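Local structure of cell division control protein Cdc48 (Mycobacterium smegmatis, 5E7P) at residues R376-E381 / V567-A572; E554-D557 / S562-K565. The protein probably binds and hydrolyses ATP through two AAA-type ATPase modules. All blocks are in the same frame, centred on the assembly; numbering follows the deposited sequence.

Contact 1 of 2, residues R376-E381 / V567-A572; sequences RLRAPE and VRELFA
R378 and E569 meet in a salt bridge in which a single guanidinium nitrogen faces both carboxylate oxygens. The NH1–OE2 bond, 3.0 Å between R378 NH1 and E569 OE2, is nearly straight, with an angle of 169° at the hydrogen. OE2 receives it on its syn side and lies at the guanidinium edge, close to the plane of that group. A second bond from R378 NH1 to E569 OE1, 3.1 Å long, is bent and weak, so the grip is forked but uneven. The two flat groups are turned 75° against each other, so the pair is not the coplanar side-by-side kind; NH1 alone faces the carboxylate. The aliphatic part of the arginine comes in as well, its CB lying 3.7 Å from E569 OE1.

This pair joins the two ATPase modules of the chain. R378 belongs to the loop between strands 361-366 and 385-388 of the first AAA module, whereas E569 sits on helix 563-576 of the second, next to its parallel sheet. The backbones stay well apart, R378 CA and E569 CA being 8.1 Å from each other, and long side chains bridge the gap. E569 does so with CG anti to its backbone N (chi1 172°) and an extended chain beyond, while the arginine bends at chi3 to turn NH1 onto the carboxylate.

Around the bridge, R378 NH2 is hydrogen-bonded to the carbonyl oxygen of V373, tethering the guanidinium to its own module, and R378 is the centre of an inverse gamma turn. E569 OE2 also has E386 close by, a like charge that the arginine probably offsets, and a long, weak ion pair with R573. Next to R378 in the loop, L377 packs on V328, L332 and C383.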
loop_
_atom_site.group_PDB
_atom_site.type_symbol
_atom_site.label_atom_id
_atom_site.label_comp_id
_atom_site.label_asym_id
_atom_site.label_seq_id
_atom_site.Cartn_x
_atom_site.Cartn_y
_atom_site.Cartn_z
ATOM N N ARG A 376 -9.157 15.801 -14.338
ATOM C CA ARG A 376 -9.012 16.286 -15.705
ATOM C C ARG A 376 -7.851 15.622 -16.443
ATOM O O ARG A 376 -7.704 15.795 -17.652
ATOM C CB ARG A 376 -8.859 17.809 -15.712
ATOM C CG ARG A 376 -10.068 18.541 -15.141
ATOM C CD ARG A 376 -9.784 20.012 -14.903
ATOM N NE ARG A 376 -8.780 20.216 -13.866
ATOM C CZ ARG A 376 -8.285 21.402 -13.526
ATOM N NH1 ARG A 376 -8.696 22.505 -14.145
ATOM N NH2 ARG A 376 -7.369 21.484 -12.570
ATOM N N LEU A 377 -7.030 14.865 -15.716
ATOM C CA LEU A 377 -5.949 14.098 -16.331
ATOM C C LEU A 377 -6.494 12.783 -16.868
ATOM O O LEU A 377 -6.060 12.293 -17.909
ATOM C CB LEU A 377 -4.817 13.834 -15.332
ATOM C CG LEU A 377 -3.654 12.957 -15.814
ATOM C CD1 LEU A 377 -2.310 13.513 -15.362
ATOM C CD2 LEU A 377 -3.816 11.523 -15.327
ATOM N N ARG A 378 -7.451 12.219 -16.143
ATOM C CA ARG A 378 -8.108 10.989 -16.554
ATOM C C ARG A 378 -9.247 11.336 -17.506
ATOM O O ARG A 378 -10.422 11.119 -17.211
ATOM C CB ARG A 378 -8.616 10.238 -15.324
ATOM C CG ARG A 378 -7.530 10.016 -14.276
ATOM C CD ARG A 378 -8.087 9.407 -12.996
ATOM N NE ARG A 378 -8.467 10.408 -12.005
ATOM C CZ ARG A 378 -9.560 10.342 -11.249
ATOM N NH1 ARG A 378 -10.401 9.325 -11.374
ATOM N NH2 ARG A 378 -9.817 11.300 -10.370
ATOM N N ALA A 379 -8.874 11.888 -18.652
ATOM C CA ALA A 379 -9.823 12.368 -19.641
ATOM C C ALA A 379 -9.266 12.059 -21.027
ATOM O O ALA A 379 -8.053 11.914 -21.182
ATOM C CB ALA A 379 -10.039 13.867 -19.468
ATOM N N PRO A 380 -10.148 11.949 -22.037
ATOM C CA PRO A 380 -9.732 11.621 -23.407
ATOM C C PRO A 380 -8.641 12.533 -23.966
ATOM O O PRO A 380 -7.866 12.089 -24.813
ATOM C CB PRO A 380 -11.021 11.807 -24.210
ATOM C CG PRO A 380 -12.103 11.508 -23.243
ATOM C CD PRO A 380 -11.616 12.024 -21.917
ATOM N N GLU A 381 -8.578 13.775 -23.496
ATOM C CA GLU A 381 -7.636 14.750 -24.042
ATOM C C GLU A 381 -6.214 14.575 -23.514
ATOM O O GLU A 381 -5.252 14.963 -24.176
ATOM C CB GLU A 381 -8.119 16.184 -23.786
ATOM C CG GLU A 381 -9.464 16.521 -24.415
ATOM C CD GLU A 381 -10.641 16.051 -23.576
ATOM O OE1 GLU A 381 -10.509 16.016 -22.332
ATOM O OE2 GLU A 381 -11.694 15.715 -24.161
ATOM N N VAL A 567 -17.059 5.565 -13.032
ATOM C CA VAL A 567 -17.498 4.182 -13.158
ATOM C C VAL A 567 -16.892 3.540 -14.399
ATOM O O VAL A 567 -16.255 2.491 -14.314
ATOM C CB VAL A 567 -19.035 4.078 -13.234
ATOM C CG1 VAL A 567 -19.454 2.676 -13.657
ATOM C CG2 VAL A 567 -19.659 4.448 -11.898
ATOM N N ARG A 568 -17.094 4.177 -15.549
ATOM C CA ARG A 568 -16.563 3.675 -16.811
ATOM C C ARG A 568 -15.041 3.590 -16.769
ATOM O O ARG A 568 -14.451 2.661 -17.316
ATOM C CB ARG A 568 -17.020 4.552 -17.981
ATOM C CG ARG A 568 -18.517 4.493 -18.249
ATOM C CD ARG A 568 -18.892 5.154 -19.570
ATOM N NE ARG A 568 -18.669 6.597 -19.557
ATOM C CZ ARG A 568 -17.753 7.222 -20.293
ATOM N NH1 ARG A 568 -16.971 6.532 -21.111
ATOM N NH2 ARG A 568 -17.625 8.541 -20.213
ATOM N N GLU A 569 -14.416 4.555 -16.104
ATOM C CA GLU A 569 -12.970 4.560 -15.928
ATOM C C GLU A 569 -12.510 3.329 -15.154
ATOM O O GLU A 569 -11.609 2.609 -15.587
ATOM C CB GLU A 569 -12.536 5.822 -15.190
ATOM C CG GLU A 569 -11.079 5.835 -14.783
ATOM C CD GLU A 569 -10.729 7.039 -13.929
ATOM O OE1 GLU A 569 -11.347 8.108 -14.119
ATOM O OE2 GLU A 569 -9.845 6.916 -13.058
ATOM N N LEU A 570 -13.147 3.100 -14.010
ATOM C CA LEU A 570 -12.829 1.981 -13.130
ATOM C C LEU A 570 -12.866 0.640 -13.862
ATOM O O LEU A 570 -11.922 -0.146 -13.788
ATOM C CB LEU A 570 -13.804 1.966 -11.951
ATOM C CG LEU A 570 -13.849 0.728 -11.053
ATOM C CD1 LEU A 570 -12.529 0.532 -10.333
ATOM C CD2 LEU A 570 -14.989 0.854 -10.058
ATOM N N PHE A 571 -13.956 0.392 -14.578
ATOM C CA PHE A 571 -14.122 -0.866 -15.292
ATOM C C PHE A 571 -13.179 -0.987 -16.479
ATOM O O PHE A 571 -12.647 -2.065 -16.741
ATOM C CB PHE A 571 -15.579 -1.062 -15.719
ATOM C CG PHE A 571 -16.478 -1.496 -14.596
ATOM C CD1 PHE A 571 -17.073 -0.558 -13.767
ATOM C CD2 PHE A 571 -16.709 -2.843 -14.355
ATOM C CE1 PHE A 571 -17.893 -0.957 -12.722
ATOM C CE2 PHE A 571 -17.527 -3.248 -13.315
ATOM C CZ PHE A 571 -18.120 -2.303 -12.498
ATOM N N ALA A 572 -12.962 0.122 -17.184
ATOM C CA ALA A 572 -12.031 0.135 -18.311
ATOM C C ALA A 572 -10.612 -0.177 -17.851
ATOM O O ALA A 572 -9.858 -0.837 -18.565
ATOM C CB ALA A 572 -12.071 1.476 -19.042
#

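Contact 2 of 2, residues E554-D557 / S562-K565; sequences ELMD and SSEK
The hydroxyl of S563 donates a hydrogen bond to the main-chain carbonyl of L555, with 3.2 Å between S563 OG and L555 O. The approach is off the line of the carbonyl: the C=O...donor angle is 133°, and the hydroxyl oxygen is tilted 26° from the carbonyl plane. The next carbonyl of the same helix is also near, M556 O lying 3.7 Å from S563 OG, so the hydroxyl sits against two successive peptide oxygens while bonding to the first. Its position follows from chi1 of -61°, which sets OG beside the backbone N of S563 and anti to the carbonyl carbon.

Two apolar side chains close in on the methylene of the serine. L555 CD2 is 4.1 Å from S563 CB, and the same methyl lies 4.0 Å from S563 O. The sulfur of M556 touches that methylene too, SD standing 4.2 Å from S563 CB. M556 leaves its helix pointing away from 562-565, and the chain, bent at chi2 and chi3, sets its sulfur beside the serine methylene.

The contact links two consecutive helices of the second AAA module, 552-558 and 563-576, which lie on the chain between strands 546-551 and 580-585 of its parallel sheet. Together they make up the helical part of a beta-alpha-beta crossover, interrupted by a short turn. S562 occupies the N-cap position of the second helix, so S563 is in its first turn, and a wider pi-type turn at 554-557 marks the helix that supplies the carbonyl.

Helix 602-617 lies against the same side chains: V606 is touched by both M556 and S563, and M556 also meets T603. One residue further on, E564 OE2 is held by R568 in a salt bridge and by the hydroxyl of S609.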
loop_
_atom_site.group_PDB
_atom_site.type_symbol
_atom_site.label_atom_id
_atom_site.label_comp_id
_atom_site.label_asym_id
_atom_site.label_seq_id
_atom_site.Cartn_x
_atom_site.Cartn_y
_atom_site.Cartn_z
ATOM N N GLU A 554 -17.602 7.529 -1.356
ATOM C CA GLU A 554 -16.516 8.411 -1.775
ATOM C C GLU A 554 -16.574 8.765 -3.256
ATOM O O GLU A 554 -16.371 9.918 -3.631
ATOM C CB GLU A 554 -15.160 7.792 -1.431
ATOM C CG GLU A 554 -15.029 7.385 0.024
ATOM C CD GLU A 554 -13.604 7.063 0.410
ATOM O OE1 GLU A 554 -12.705 7.258 -0.436
ATOM O OE2 GLU A 554 -13.382 6.620 1.557
ATOM N N LEU A 555 -16.851 7.773 -4.094
ATOM C CA LEU A 555 -16.949 7.999 -5.532
ATOM C C LEU A 555 -18.097 8.957 -5.862
ATOM O O LEU A 555 -17.996 9.776 -6.779
ATOM C CB LEU A 555 -17.121 6.665 -6.269
ATOM C CG LEU A 555 -17.282 6.692 -7.791
ATOM C CD1 LEU A 555 -16.490 5.567 -8.432
ATOM C CD2 LEU A 555 -18.748 6.586 -8.183
ATOM N N MET A 556 -19.179 8.857 -5.100
ATOM C CA MET A 556 -20.376 9.651 -5.355
ATOM C C MET A 556 -20.299 11.049 -4.745
ATOM O O MET A 556 -20.636 12.037 -5.398
ATOM C CB MET A 556 -21.618 8.919 -4.836
ATOM C CG MET A 556 -21.951 7.640 -5.593
ATOM S SD MET A 556 -22.670 7.933 -7.221
ATOM C CE MET A 556 -24.300 8.524 -6.766
ATOM N N ASP A 557 -19.844 11.130 -3.500
ATOM C CA ASP A 557 -19.937 12.373 -2.742
ATOM C C ASP A 557 -18.623 13.145 -2.600
ATOM O O ASP A 557 -18.616 14.376 -2.641
ATOM C CB ASP A 557 -20.527 12.098 -1.355
ATOM C CG ASP A 557 -21.851 11.358 -1.420
ATOM O OD1 ASP A 557 -22.607 11.568 -2.395
ATOM O OD2 ASP A 557 -22.134 10.564 -0.495
ATOM N N SER A 562 -16.904 13.868 -12.621
ATOM C CA SER A 562 -18.107 13.112 -12.949
ATOM C C SER A 562 -18.055 11.702 -12.365
ATOM O O SER A 562 -17.102 10.955 -12.598
ATOM C CB SER A 562 -18.303 13.042 -14.463
ATOM O OG SER A 562 -19.529 12.409 -14.786
ATOM N N SER A 563 -19.084 11.350 -11.599
ATOM C CA SER A 563 -19.176 10.028 -10.995
ATOM C C SER A 563 -19.426 8.973 -12.066
ATOM O O SER A 563 -18.897 7.865 -11.995
ATOM C CB SER A 563 -20.292 9.990 -9.948
ATOM O OG SER A 563 -20.039 10.906 -8.898
ATOM N N GLU A 564 -20.232 9.331 -13.060
ATOM C CA GLU A 564 -20.573 8.419 -14.143
ATOM C C GLU A 564 -19.326 8.013 -14.924
ATOM O O GLU A 564 -19.178 6.856 -15.319
ATOM C CB GLU A 564 -21.613 9.059 -15.069
ATOM C CG GLU A 564 -22.200 8.119 -16.112
ATOM C CD GLU A 564 -21.364 8.047 -17.377
ATOM O OE1 GLU A 564 -20.577 8.987 -17.625
ATOM O OE2 GLU A 564 -21.495 7.047 -18.120
ATOM N N LYS A 565 -18.428 8.970 -15.140
ATOM C CA LYS A 565 -17.182 8.697 -15.851
ATOM C C LYS A 565 -16.193 7.935 -14.973
ATOM O O LYS A 565 -15.337 7.211 -15.476
ATOM C CB LYS A 565 -16.557 9.994 -16.371
ATOM C CG LYS A 565 -17.327 10.623 -17.520
ATOM C CD LYS A 565 -16.759 11.983 -17.898
ATOM C CE LYS A 565 -17.579 12.634 -19.000
ATOM N NZ LYS A 565 -17.077 13.995 -19.325
#

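Contacts 1 and 2 lie about 11 Å apart, centre to centre, and both use helix 563-576. Contact 2 engages its N-terminal start, contact 1 the turns that follow. Both segments of contact 2 fall within the long span of chain that contact 1 brackets: its partners are separated by only a short turn, whereas 185 residues lie between 376-381 and 567-572. One contact is therefore local, packing neighbouring helices within the second AAA module, and the other adds a surface salt bridge between that module and the first. Helix 563-576 thus faces both its own module and its neighbour, away from the annotated nucleotide sites.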